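Local coordinates for fat acid-binding protein (Eubacterium ventriosum, PDB 3NYI) that binds stearic acid in its interior and, as a member of the DegV family, probably serves as a lipid-binding protein, at residues V28-S33 / S97-S102; S79-G84 / P115-C120; Q131-D136 / I237-Y242; P195-I198 / D203-L206; K226-N231 / L287-K292. All coordinates share one frame; numbering follows the deposited sequence.

Contact 1 (V28-S33 / S97-S102); sequences VPLSVS and SGSYNS. With STE (stearic acid), chain C.
Leu30 and Ser97 come together at the head of the bound stearic acid, where Leu30 CD2 lies 4.3 Å from Ser97 OG. The same methyl approaches STE C2, the methylene beside the carboxyl carbon, at 3.5 Å. Ser97 OG donates a short hydrogen bond of 2.6 Å to STE O1. Its torsion explains the aim: OG stands anti to the backbone N (chi1 174°), and in that position it also accepts a bond from Ser99 N at 3.0 Å and 152°. The hydroxyl is therefore gripped twice, which fixes its rotation, and the bond accepted from Ser99 N would probably polarise it as a donor. With an alanine here, the O1 end of the carboxyl group would probably lose its serine donor and Ser99 N its acceptor, leaving more of the hold to Thr65, which also bonds to the ligand. One shell further out, Leu30 CD1 passes Ser99 OG at 4.5 Å, a hydroxyl already engaged by Tyr73 and Asp10. Val275 of helix 274-280 packs on Leu30, and Ser11 OG bonds to Leu30 N. Direct burial between the segments is small, 69 Å², and the lipid head lies beside both Leu30 and Ser97. An ST turn at Ser97, leading through the N-cap Gly98 into helix 99-113, thus helps build the carboxyl end of the fatty-acid site of this DegV protein.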
# COMPACT_ATOMS: atom_id res chain seq x y z
N VAL A 28 0.87 7.93 -10.09
CA VAL A 28 -0.25 7.80 -11.04
C VAL A 28 -1.50 7.43 -10.24
O VAL A 28 -1.58 6.36 -9.62
CB VAL A 28 0.04 6.73 -12.11
CG1 VAL A 28 -1.18 6.54 -13.06
CG2 VAL A 28 1.28 7.11 -12.90
N PRO A 29 -2.49 8.33 -10.23
CA PRO A 29 -3.66 8.15 -9.35
C PRO A 29 -4.68 7.10 -9.79
O PRO A 29 -5.02 6.99 -10.98
CB PRO A 29 -4.34 9.53 -9.38
CG PRO A 29 -3.72 10.30 -10.49
CD PRO A 29 -2.55 9.55 -11.05
N LEU A 30 -5.21 6.36 -8.82
CA LEU A 30 -6.46 5.63 -9.03
C LEU A 30 -7.60 6.62 -8.87
O LEU A 30 -7.37 7.78 -8.50
CB LEU A 30 -6.58 4.45 -8.05
CG LEU A 30 -5.85 3.20 -8.56
CD1 LEU A 30 -4.33 3.26 -8.31
CD2 LEU A 30 -6.44 1.92 -7.95
N SER A 31 -8.83 6.19 -9.15
CA SER A 31 -9.99 7.07 -8.97
C SER A 31 -11.00 6.47 -8.01
O SER A 31 -11.02 5.25 -7.79
CB SER A 31 -10.65 7.39 -10.32
OG SER A 31 -9.74 8.11 -11.14
N VAL A 32 -11.82 7.33 -7.43
CA VAL A 32 -12.92 6.90 -6.58
C VAL A 32 -14.23 7.53 -7.06
O VAL A 32 -14.23 8.64 -7.60
CB VAL A 32 -12.65 7.23 -5.11
CG1 VAL A 32 -12.41 8.72 -4.93
CG2 VAL A 32 -13.80 6.76 -4.24
N SER A 33 -15.34 6.81 -6.88
CA SER A 33 -16.67 7.33 -7.22
C SER A 33 -17.63 7.03 -6.08
O SER A 33 -17.59 5.95 -5.50
CB SER A 33 -17.22 6.73 -8.51
OG SER A 33 -18.57 7.17 -8.73
N SER A 97 -6.06 -5.53 -8.06
CA SER A 97 -6.37 -4.49 -9.04
C SER A 97 -5.74 -4.78 -10.38
O SER A 97 -4.69 -5.41 -10.44
CB SER A 97 -5.85 -3.13 -8.53
OG SER A 97 -6.01 -2.12 -9.50
N GLY A 98 -6.35 -4.30 -11.45
CA GLY A 98 -5.74 -4.39 -12.76
C GLY A 98 -4.77 -3.25 -13.05
O GLY A 98 -4.34 -3.08 -14.19
N SER A 99 -4.41 -2.48 -12.02
CA SER A 99 -3.45 -1.39 -12.17
C SER A 99 -2.16 -1.83 -12.88
O SER A 99 -1.69 -1.16 -13.80
CB SER A 99 -3.14 -0.78 -10.80
OG SER A 99 -2.20 0.27 -10.91
N TYR A 100 -1.56 -2.93 -12.43
CA TYR A 100 -0.35 -3.44 -13.04
C TYR A 100 -0.53 -3.66 -14.54
O TYR A 100 0.33 -3.30 -15.34
CB TYR A 100 0.05 -4.77 -12.37
CG TYR A 100 1.15 -5.53 -13.06
CD1 TYR A 100 2.48 -5.21 -12.85
CD2 TYR A 100 0.85 -6.61 -13.90
CE1 TYR A 100 3.50 -5.92 -13.48
CE2 TYR A 100 1.86 -7.33 -14.53
CZ TYR A 100 3.18 -6.98 -14.31
OH TYR A 100 4.19 -7.69 -14.92
N ASN A 101 -1.65 -4.26 -14.93
CA ASN A 101 -1.82 -4.54 -16.34
C ASN A 101 -2.11 -3.30 -17.19
O ASN A 101 -1.81 -3.29 -18.39
CB ASN A 101 -2.83 -5.66 -16.57
CG ASN A 101 -2.18 -7.04 -16.48
OD1 ASN A 101 -1.34 -7.41 -17.32
ND2 ASN A 101 -2.52 -7.78 -15.46
N SER A 102 -2.66 -2.26 -16.58
CA SER A 102 -2.75 -0.97 -17.28
C SER A 102 -1.36 -0.44 -17.56
O SER A 102 -1.08 0.07 -18.64
CB SER A 102 -3.55 0.06 -16.48
OG SER A 102 -4.88 -0.37 -16.33
C1 STE C . -9.11 -0.87 -8.31
O1 STE C . -8.54 -1.38 -9.23
O2 STE C . -10.27 -0.61 -8.43
C2 STE C . -8.42 -0.77 -6.94
C3 STE C . -8.88 -1.92 -6.01
C4 STE C . -8.26 -1.74 -4.60
C5 STE C . -8.49 -2.99 -3.72
C6 STE C . -7.91 -2.75 -2.31
C7 STE C . -8.22 -3.95 -1.37
C8 STE C . -7.48 -3.72 -0.03
C9 STE C . -7.77 -4.87 0.97
C10 STE C . -7.08 -4.54 2.32
C11 STE C . -5.58 -4.82 2.18
C12 STE C . -4.65 -3.67 2.65
C13 STE C . -5.26 -2.71 3.68
C14 STE C . -4.19 -2.51 4.79
C15 STE C . -4.52 -1.28 5.66
C16 STE C . -3.66 -1.35 6.95
C17 STE C . -2.29 -0.69 6.69
C18 STE C . -1.47 -0.59 8.00

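Contact 2 (S79-G84 / P115-C120); sequences SFVEQG and PDANIC
Val81 takes a chi1 of 159°, which sets CG1 anti to the backbone N and CG2 anti to the carbonyl carbon, and both methyls face the segment 115-120. Ile119 answers with CG1 anti to its own carbonyl carbon (chi1 -58°), which swings that branch toward the helix although the CB itself is not aimed at it. Val81 CG2 then sits 3.9 Å from Ile119 CG1 and 4.0 Å from Ile119 CD1, the two side chains crossing at about a right angle. The valine also lies beside Ala117 CB, though the exact spacing there is doubtful, and the isoleucine gives the firmer evidence for the packing. Cutting this valine back to an alanine is likely to open a gap beside Ala117 and Ile119 and leave the end of the helix less closely seated. Gly84, with a positive phi and two bonds back into the last turn, forms a Schellman motif, and Gly84 N to Val81 O at 2.9 Å completes a type I turn. Gln83 NE2 reaches back to Ser79 O at 2.9 Å; the bond is nearly straight (165°), but the donor stands above the carbonyl plane. Around the valine, Tyr114 touches Val81, while Leu111 and Val110 of helix 99-113 touch Ala117 and Ile119. Strand 119-123 runs parallel to strand 87-91 and is reached from it through helix 99-113, so the contact wedges the end of helix 70-81 against a beta-alpha-beta crossover of the first alpha/beta sheet.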
# COMPACT_ATOMS: atom_id res chain seq x y z
N SER A 79 6.64 11.16 -21.06
CA SER A 79 7.32 12.41 -20.73
C SER A 79 8.72 12.18 -20.16
O SER A 79 9.65 12.92 -20.48
CB SER A 79 6.48 13.26 -19.77
OG SER A 79 6.47 12.71 -18.47
N PHE A 80 8.88 11.15 -19.34
CA PHE A 80 10.19 10.80 -18.82
C PHE A 80 11.09 10.23 -19.92
O PHE A 80 12.25 10.63 -20.05
CB PHE A 80 10.09 9.81 -17.65
CG PHE A 80 9.53 10.41 -16.39
CD1 PHE A 80 9.97 11.65 -15.93
CD2 PHE A 80 8.58 9.73 -15.64
CE1 PHE A 80 9.45 12.20 -14.76
CE2 PHE A 80 8.06 10.28 -14.47
CZ PHE A 80 8.50 11.51 -14.03
N VAL A 81 10.55 9.31 -20.71
CA VAL A 81 11.32 8.62 -21.75
C VAL A 81 11.85 9.54 -22.85
O VAL A 81 12.97 9.35 -23.36
CB VAL A 81 10.49 7.47 -22.38
CG1 VAL A 81 11.04 7.12 -23.75
CG2 VAL A 81 10.50 6.25 -21.46
N GLU A 82 11.08 10.54 -23.24
CA GLU A 82 11.55 11.46 -24.27
C GLU A 82 12.66 12.35 -23.72
O GLU A 82 13.38 13.01 -24.47
CB GLU A 82 10.41 12.28 -24.86
CG GLU A 82 9.64 13.11 -23.85
CD GLU A 82 8.33 13.62 -24.42
OE1 GLU A 82 7.92 14.74 -24.03
OE2 GLU A 82 7.71 12.92 -25.25
N GLN A 83 12.81 12.35 -22.40
CA GLN A 83 13.91 13.05 -21.75
C GLN A 83 15.12 12.14 -21.55
O GLN A 83 16.15 12.57 -21.03
CB GLN A 83 13.48 13.61 -20.39
CG GLN A 83 12.50 14.76 -20.45
CD GLN A 83 12.10 15.23 -19.07
OE1 GLN A 83 12.75 16.09 -18.47
NE2 GLN A 83 11.01 14.66 -18.54
N GLY A 84 14.98 10.87 -21.93
CA GLY A 84 16.07 9.92 -21.82
C GLY A 84 16.16 9.21 -20.48
O GLY A 84 17.09 8.43 -20.25
N PRO A 115 11.07 3.44 -29.25
CA PRO A 115 11.50 2.04 -29.24
C PRO A 115 12.76 1.77 -28.41
O PRO A 115 13.03 0.63 -28.06
CB PRO A 115 11.79 1.74 -30.72
CG PRO A 115 11.15 2.86 -31.49
CD PRO A 115 11.21 4.05 -30.59
N ASP A 116 13.54 2.81 -28.12
CA ASP A 116 14.74 2.63 -27.31
C ASP A 116 14.54 3.15 -25.88
O ASP A 116 15.47 3.67 -25.27
CB ASP A 116 15.96 3.28 -27.97
CG ASP A 116 15.73 4.73 -28.36
OD1 ASP A 116 14.57 5.20 -28.25
OD2 ASP A 116 16.70 5.40 -28.77
N ALA A 117 13.33 2.99 -25.37
CA ALA A 117 12.99 3.47 -24.03
C ALA A 117 13.18 2.38 -22.99
O ALA A 117 12.93 1.21 -23.27
CB ALA A 117 11.56 3.98 -24.01
N ASN A 118 13.61 2.77 -21.80
CA ASN A 118 13.75 1.80 -20.71
C ASN A 118 12.66 1.97 -19.64
O ASN A 118 12.71 2.90 -18.84
CB ASN A 118 15.13 1.88 -20.06
CG ASN A 118 15.30 0.86 -18.94
OD1 ASN A 118 15.91 -0.19 -19.13
ND2 ASN A 118 14.73 1.16 -17.77
N ILE A 119 11.70 1.06 -19.64
CA ILE A 119 10.58 1.12 -18.70
C ILE A 119 10.44 -0.24 -18.04
O ILE A 119 10.24 -1.24 -18.72
CB ILE A 119 9.26 1.46 -19.43
CG1 ILE A 119 9.37 2.78 -20.17
CG2 ILE A 119 8.09 1.49 -18.44
CD1 ILE A 119 8.13 3.11 -21.01
N CYS A 120 10.55 -0.27 -16.72
CA CYS A 120 10.39 -1.49 -15.95
C CYS A 120 9.12 -1.39 -15.08
O CYS A 120 9.00 -0.48 -14.26
CB CYS A 120 11.63 -1.73 -15.07
SG CYS A 120 11.42 -3.08 -13.90

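Contact 3 (Q131-D136 / I237-Y242); sequences QALLID and IVSVGY. With STE (stearic acid), chain C.
Ser239 OG, touched by Leu133 CD2 at 3.8 Å, is gripped from elsewhere by two polar partners, Thr268 OG1 and Asp265 O. The buried hydroxyl is thereby satisfied, and it offers the leucine a fixed surface to pack on. Its chi1 of -65° places OG beside the backbone N, on the side of the strand that faces helix 128-143. The remaining touch is apolar and tight: Leu133 CD2 lies 3.4 Å from Ile237 CG2, closer than methyl groups usually sit. Both CD2 contacts come from one leucine branch, which thus spans two residues that point to the same face of the strand. In Ile237 the anti position of CG2 to the backbone N (chi1 -64°) presents that methyl to the leucine, while the longer branch leads away. Gln137 and Arg140, further along the helix, pack on Ile237. No hydrogen bond joins the segments, which bury 131 Å² between them. Elsewhere on the helix, Gln131 NE2 bonds to Asp10. Farther along the strand, Gly241 CA comes to 3.8 Å from STE C18, the methyl end of the stearic acid; a beta carbon there would clash with C18. Helix 128-143 thus lies against the second sheet while keeping a polar tie to the first, and strand 236-242 passes the methyl end of the fatty acid, consistent with the two-domain DegV fold, in which the lipid lies between the domains.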
# COMPACT_ATOMS: atom_id res chain seq x y z
N GLN A 131 3.64 -1.33 0.21
CA GLN A 131 4.03 -0.81 -1.07
C GLN A 131 4.96 0.37 -0.85
O GLN A 131 5.96 0.50 -1.54
CB GLN A 131 2.80 -0.38 -1.89
CG GLN A 131 3.11 -0.10 -3.36
CD GLN A 131 1.82 0.16 -4.13
OE1 GLN A 131 0.74 -0.26 -3.69
NE2 GLN A 131 1.91 0.86 -5.25
N ALA A 132 4.64 1.23 0.12
CA ALA A 132 5.54 2.33 0.48
C ALA A 132 6.92 1.83 0.97
O ALA A 132 7.98 2.35 0.57
CB ALA A 132 4.89 3.23 1.53
N LEU A 133 6.91 0.81 1.82
CA LEU A 133 8.17 0.21 2.32
C LEU A 133 9.02 -0.36 1.18
O LEU A 133 10.25 -0.21 1.19
CB LEU A 133 7.88 -0.89 3.34
CG LEU A 133 7.42 -0.36 4.70
CD1 LEU A 133 6.87 -1.48 5.58
CD2 LEU A 133 8.60 0.37 5.40
N LEU A 134 8.38 -1.03 0.22
CA LEU A 134 9.13 -1.59 -0.90
C LEU A 134 9.73 -0.49 -1.77
O LEU A 134 10.90 -0.55 -2.14
CB LEU A 134 8.26 -2.51 -1.75
CG LEU A 134 9.00 -3.18 -2.92
CD1 LEU A 134 9.99 -4.23 -2.40
CD2 LEU A 134 8.01 -3.81 -3.91
N ILE A 135 8.93 0.51 -2.11
CA ILE A 135 9.45 1.61 -2.89
C ILE A 135 10.63 2.25 -2.17
O ILE A 135 11.67 2.54 -2.77
CB ILE A 135 8.37 2.66 -3.16
CG1 ILE A 135 7.35 2.09 -4.15
CG2 ILE A 135 8.99 3.90 -3.72
CD1 ILE A 135 6.00 2.87 -4.18
N ASP A 136 10.47 2.46 -0.88
CA ASP A 136 11.54 3.05 -0.08
C ASP A 136 12.82 2.19 -0.04
O ASP A 136 13.92 2.73 -0.08
CB ASP A 136 11.04 3.37 1.34
CG ASP A 136 12.09 4.10 2.16
OD1 ASP A 136 12.52 5.20 1.74
OD2 ASP A 136 12.50 3.55 3.20
N ILE A 237 12.53 -3.10 8.74
CA ILE A 237 11.99 -1.75 8.87
C ILE A 237 10.52 -1.86 9.28
O ILE A 237 9.81 -2.72 8.78
CB ILE A 237 12.03 -1.04 7.49
CG1 ILE A 237 13.48 -0.85 7.04
CG2 ILE A 237 11.29 0.31 7.55
CD1 ILE A 237 14.33 -0.03 8.01
N VAL A 238 10.06 -1.01 10.18
CA VAL A 238 8.67 -1.08 10.63
C VAL A 238 8.00 0.29 10.52
O VAL A 238 8.57 1.30 10.94
CB VAL A 238 8.59 -1.60 12.08
CG1 VAL A 238 7.16 -1.77 12.51
CG2 VAL A 238 9.35 -2.92 12.21
N SER A 239 6.81 0.34 9.90
CA SER A 239 6.04 1.59 9.81
C SER A 239 4.57 1.33 10.10
O SER A 239 4.11 0.18 10.01
CB SER A 239 6.18 2.25 8.44
OG SER A 239 7.51 2.68 8.20
N VAL A 240 3.84 2.39 10.44
CA VAL A 240 2.43 2.28 10.81
C VAL A 240 1.52 2.96 9.79
O VAL A 240 1.90 3.97 9.17
CB VAL A 240 2.18 2.88 12.23
CG1 VAL A 240 0.71 3.20 12.44
CG2 VAL A 240 2.70 1.94 13.33
N GLY A 241 0.32 2.41 9.60
CA GLY A 241 -0.73 3.06 8.82
C GLY A 241 -1.98 3.28 9.66
O GLY A 241 -2.37 2.43 10.47
N TYR A 242 -2.63 4.43 9.48
CA TYR A 242 -3.83 4.76 10.24
C TYR A 242 -4.92 5.31 9.33
O TYR A 242 -4.65 5.80 8.23
CB TYR A 242 -3.51 5.78 11.34
CG TYR A 242 -2.86 7.04 10.83
CD1 TYR A 242 -3.63 8.10 10.34
CD2 TYR A 242 -1.48 7.17 10.81
CE1 TYR A 242 -3.04 9.25 9.87
CE2 TYR A 242 -0.88 8.32 10.33
CZ TYR A 242 -1.66 9.36 9.86
OH TYR A 242 -1.06 10.50 9.39
C1 STE C . -9.11 -0.87 -8.31
O1 STE C . -8.54 -1.38 -9.23
O2 STE C . -10.27 -0.61 -8.43
C2 STE C . -8.42 -0.77 -6.94
C3 STE C . -8.88 -1.92 -6.01
C4 STE C . -8.26 -1.74 -4.60
C5 STE C . -8.49 -2.99 -3.72
C6 STE C . -7.91 -2.75 -2.31
C7 STE C . -8.22 -3.95 -1.37
C8 STE C . -7.48 -3.72 -0.03
C9 STE C . -7.77 -4.87 0.97
C10 STE C . -7.08 -4.54 2.32
C11 STE C . -5.58 -4.82 2.18
C12 STE C . -4.65 -3.67 2.65
C13 STE C . -5.26 -2.71 3.68
C14 STE C . -4.19 -2.51 4.79
C15 STE C . -4.52 -1.28 5.66
C16 STE C . -3.66 -1.35 6.95
C17 STE C . -2.29 -0.69 6.69
C18 STE C . -1.47 -0.59 8.00

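Contact 4 (P195-I198 / D203-L206); sequences PVII and DIGL
Ile197 and Ile204 cross obliquely on a beta hairpin made by strands 194-200 and 203-210. Ile197 CG2 meets Ile204 CB at 3.7 Å, and Ile204 CG2 is equally near. In Ile204, CG1 is tucked between the backbone N and the carbonyl carbon (chi1 48°), so CG2 is the branch offered to Ile197; the side chain also touches the stearic acid. At the other end Leu206 leans forward along its own strand and over the partner, its CD1 packing tightly on Pro195 CB at 3.5 Å and lying 3.7 Å from Val196 O. Ile197 and Leu206 form a non-hydrogen-bonded antiparallel pair with their side chains on one face of the sheet. Ile198 points to the opposite face, where it touches Val223 of helix 213-231. The short strand axes approach to 4.7 Å but make an angle of 140°, consistent with a marked twist of the hairpin over these short segments. Ile198 and Gly205 make a hydrogen-bonded pair, and Val196 bonds further along to Gly207 and Gly208. Gly205 N reaches Ile198 O at 2.9 Å in the carbonyl plane, whereas Ile198 N gives Gly205 O an almost linear bond of 2.9 Å and 175°, tilted 20° from that carbonyl's plane.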
# COMPACT_ATOMS: atom_id res chain seq x y z
N PRO A 195 -11.92 -8.96 12.00
CA PRO A 195 -10.73 -9.77 11.73
C PRO A 195 -9.43 -9.07 12.09
O PRO A 195 -9.34 -7.84 12.05
CB PRO A 195 -10.79 -9.96 10.22
CG PRO A 195 -11.43 -8.66 9.72
CD PRO A 195 -12.46 -8.32 10.79
N VAL A 196 -8.44 -9.86 12.48
CA VAL A 196 -7.07 -9.42 12.42
C VAL A 196 -6.61 -9.99 11.09
O VAL A 196 -6.78 -11.19 10.83
CB VAL A 196 -6.21 -10.04 13.53
CG1 VAL A 196 -4.74 -9.69 13.32
CG2 VAL A 196 -6.69 -9.57 14.91
N ILE A 197 -6.04 -9.14 10.25
CA ILE A 197 -5.74 -9.54 8.88
C ILE A 197 -4.25 -9.47 8.62
O ILE A 197 -3.56 -8.59 9.12
CB ILE A 197 -6.49 -8.61 7.86
CG1 ILE A 197 -8.00 -8.62 8.14
CG2 ILE A 197 -6.19 -9.01 6.40
CD1 ILE A 197 -8.79 -7.60 7.30
N ILE A 198 -3.75 -10.39 7.80
CA ILE A 198 -2.36 -10.38 7.41
C ILE A 198 -2.27 -10.29 5.91
O ILE A 198 -2.91 -11.07 5.21
CB ILE A 198 -1.62 -11.68 7.84
CG1 ILE A 198 -1.71 -11.88 9.35
CG2 ILE A 198 -0.18 -11.65 7.35
CD1 ILE A 198 -1.13 -13.22 9.83
N ASP A 203 -1.61 -11.02 -1.16
CA ASP A 203 -3.03 -11.15 -0.85
C ASP A 203 -3.29 -11.07 0.66
O ASP A 203 -2.34 -11.05 1.45
CB ASP A 203 -3.54 -12.49 -1.40
CG ASP A 203 -5.03 -12.48 -1.72
OD1 ASP A 203 -5.76 -11.56 -1.29
OD2 ASP A 203 -5.49 -13.42 -2.43
N ILE A 204 -4.56 -11.07 1.07
CA ILE A 204 -4.90 -11.06 2.50
C ILE A 204 -5.43 -12.39 3.03
O ILE A 204 -6.06 -13.16 2.30
CB ILE A 204 -5.90 -9.93 2.86
CG1 ILE A 204 -7.07 -9.90 1.88
CG2 ILE A 204 -5.18 -8.56 2.83
CD1 ILE A 204 -8.11 -8.82 2.22
N GLY A 205 -5.15 -12.65 4.30
CA GLY A 205 -5.61 -13.85 4.98
C GLY A 205 -5.94 -13.53 6.42
O GLY A 205 -5.59 -12.45 6.93
N LEU A 206 -6.61 -14.45 7.10
CA LEU A 206 -7.08 -14.20 8.46
C LEU A 206 -5.99 -14.54 9.47
O LEU A 206 -5.44 -15.64 9.44
CB LEU A 206 -8.34 -15.01 8.73
CG LEU A 206 -9.13 -14.68 10.00
CD1 LEU A 206 -9.67 -13.25 9.97
CD2 LEU A 206 -10.27 -15.68 10.19

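Contact 5 (K226-N231 / L287-K292); sequences KYLDEN and LGVIRK
The last turn of helix 213-231 passes over strand 285-291 with Leu228 CA and Val289 CA 8.5 Å apart, a separation that only side chains bridge. Val289 points at the helix and divides its two methyls between two neighbouring helix residues. Its chi1 of -50° places CG2 between the backbone N and the carbonyl carbon, and this methyl approaches Tyr227 CE2 at 3.8 Å and Tyr227 CD2 at 4.1 Å, obliquely to the ring. CG1 turns to the other partner, 4.2 Å from Leu228 CD2, a looser touch. With CG anti to the backbone N (chi1 176°), the Tyr227 ring runs slantwise along the strand, and tyrosine and valine pass alongside with their ends pointing opposite ways. The far end of the ring is tied down as well: Tyr227 OH bonds to Ser161 O, and the hydroxyl of that same serine bonds to Arg291 N, so one residue serves both segments. Arg163 packs on Tyr227 and Val289, and Phe236 on Leu228. Ile290, the next strand residue, points the other way and meets Leu133 of helix 128-143. The sheet is therefore flanked by a helix on each face, an alpha/beta sandwich, in which helix 213-231 belongs to the crossover from strand 203-210 to the parallel strand 236-242.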
# COMPACT_ATOMS: atom_id res chain seq x y z
N LYS A 226 5.29 -12.11 16.78
CA LYS A 226 5.63 -13.48 16.44
C LYS A 226 6.41 -13.56 15.13
O LYS A 226 7.42 -14.25 15.03
CB LYS A 226 4.36 -14.33 16.36
CG LYS A 226 4.58 -15.76 15.90
CD LYS A 226 3.26 -16.51 15.78
CE LYS A 226 3.49 -17.98 15.41
NZ LYS A 226 4.31 -18.67 16.45
N TYR A 227 5.95 -12.86 14.10
CA TYR A 227 6.64 -12.86 12.83
C TYR A 227 8.03 -12.22 12.93
O TYR A 227 9.02 -12.75 12.40
CB TYR A 227 5.80 -12.11 11.78
CG TYR A 227 6.49 -11.99 10.45
CD1 TYR A 227 6.54 -13.07 9.58
CD2 TYR A 227 7.09 -10.79 10.06
CE1 TYR A 227 7.17 -12.97 8.34
CE2 TYR A 227 7.72 -10.67 8.80
CZ TYR A 227 7.76 -11.78 7.96
OH TYR A 227 8.36 -11.69 6.72
N LEU A 228 8.12 -11.08 13.60
CA LEU A 228 9.40 -10.40 13.73
C LEU A 228 10.39 -11.23 14.56
O LEU A 228 11.56 -11.33 14.20
CB LEU A 228 9.25 -9.00 14.32
CG LEU A 228 8.56 -8.02 13.36
CD1 LEU A 228 8.23 -6.71 14.06
CD2 LEU A 228 9.43 -7.77 12.13
N ASP A 229 9.91 -11.83 15.64
CA ASP A 229 10.77 -12.66 16.47
C ASP A 229 11.31 -13.87 15.72
O ASP A 229 12.47 -14.23 15.87
CB ASP A 229 10.04 -13.08 17.74
CG ASP A 229 9.81 -11.91 18.68
OD1 ASP A 229 10.37 -10.82 18.40
OD2 ASP A 229 9.07 -12.07 19.68
N GLU A 230 10.46 -14.48 14.91
CA GLU A 230 10.87 -15.62 14.09
C GLU A 230 11.97 -15.24 13.11
O GLU A 230 12.89 -16.02 12.89
CB GLU A 230 9.69 -16.23 13.33
CG GLU A 230 8.72 -17.01 14.21
CD GLU A 230 7.46 -17.42 13.47
OE1 GLU A 230 7.28 -17.00 12.30
OE2 GLU A 230 6.64 -18.16 14.06
N ASN A 231 11.88 -14.03 12.55
CA ASN A 231 12.69 -13.67 11.40
C ASN A 231 13.83 -12.68 11.65
O ASN A 231 14.55 -12.29 10.72
CB ASN A 231 11.78 -13.16 10.28
CG ASN A 231 10.88 -14.26 9.73
OD1 ASN A 231 9.69 -14.35 10.06
ND2 ASN A 231 11.46 -15.13 8.92
N LEU A 287 0.28 -2.12 11.00
CA LEU A 287 1.68 -1.86 10.76
C LEU A 287 2.17 -2.73 9.62
O LEU A 287 1.60 -3.79 9.35
CB LEU A 287 2.52 -2.11 12.02
CG LEU A 287 2.64 -3.55 12.51
CD1 LEU A 287 3.96 -3.76 13.23
CD2 LEU A 287 1.48 -3.90 13.43
N GLY A 288 3.19 -2.24 8.92
CA GLY A 288 3.84 -2.99 7.86
C GLY A 288 5.31 -3.17 8.19
O GLY A 288 5.92 -2.34 8.90
N VAL A 289 5.89 -4.25 7.71
CA VAL A 289 7.31 -4.49 7.93
C VAL A 289 7.92 -4.99 6.64
O VAL A 289 7.22 -5.54 5.78
CB VAL A 289 7.56 -5.54 9.06
CG1 VAL A 289 6.75 -5.18 10.29
CG2 VAL A 289 7.22 -6.96 8.56
N ILE A 290 9.21 -4.79 6.49
CA ILE A 290 9.93 -5.33 5.34
C ILE A 290 11.38 -5.51 5.72
O ILE A 290 11.88 -4.79 6.60
CB ILE A 290 9.81 -4.40 4.09
CG1 ILE A 290 10.15 -5.16 2.80
CG2 ILE A 290 10.71 -3.19 4.26
CD1 ILE A 290 9.76 -4.39 1.49
N ARG A 291 12.06 -6.44 5.07
CA ARG A 291 13.48 -6.68 5.36
C ARG A 291 14.30 -5.50 4.89
O ARG A 291 13.99 -4.90 3.86
CB ARG A 291 13.99 -7.94 4.66
CG ARG A 291 13.73 -9.25 5.39
CD ARG A 291 14.59 -9.36 6.62
NE ARG A 291 16.00 -9.51 6.29
CZ ARG A 291 16.62 -10.69 6.19
NH1 ARG A 291 15.95 -11.82 6.37
NH2 ARG A 291 17.90 -10.72 5.89
N LYS A 292 15.35 -5.16 5.63
CA LYS A 292 16.32 -4.18 5.14
C LYS A 292 17.16 -4.84 4.05
O LYS A 292 17.77 -5.88 4.28
CB LYS A 292 17.25 -3.69 6.25
CG LYS A 292 16.55 -3.17 7.48
CD LYS A 292 17.54 -3.25 8.66
CE LYS A 292 17.08 -2.46 9.86
NZ LYS A 292 18.14 -2.44 10.91

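From the N terminus, contact 1 opens at 28-33, and contact 2 opens at 79-84 before contact 1 closes at 97-102; contact 2 closes at 115-120, so the two cross and both reach the first sheet. Contact 3 begins afterwards, at 131-136, on the helix following strand 119-123. The short hairpin of contact 4 opens and closes within its span. Contact 5 starts at 226-231, just before contact 3 closes at 237-242, and ends at 287-292, crossing it. Contacts 3, 4 and 5 share the second sheet, 3 and 5 on adjacent strands. The stearic acid spans the halves, from contact 1 to residues of contacts 3, 4 and 5; contacts 1 and 3 have centres about 20 Å apart.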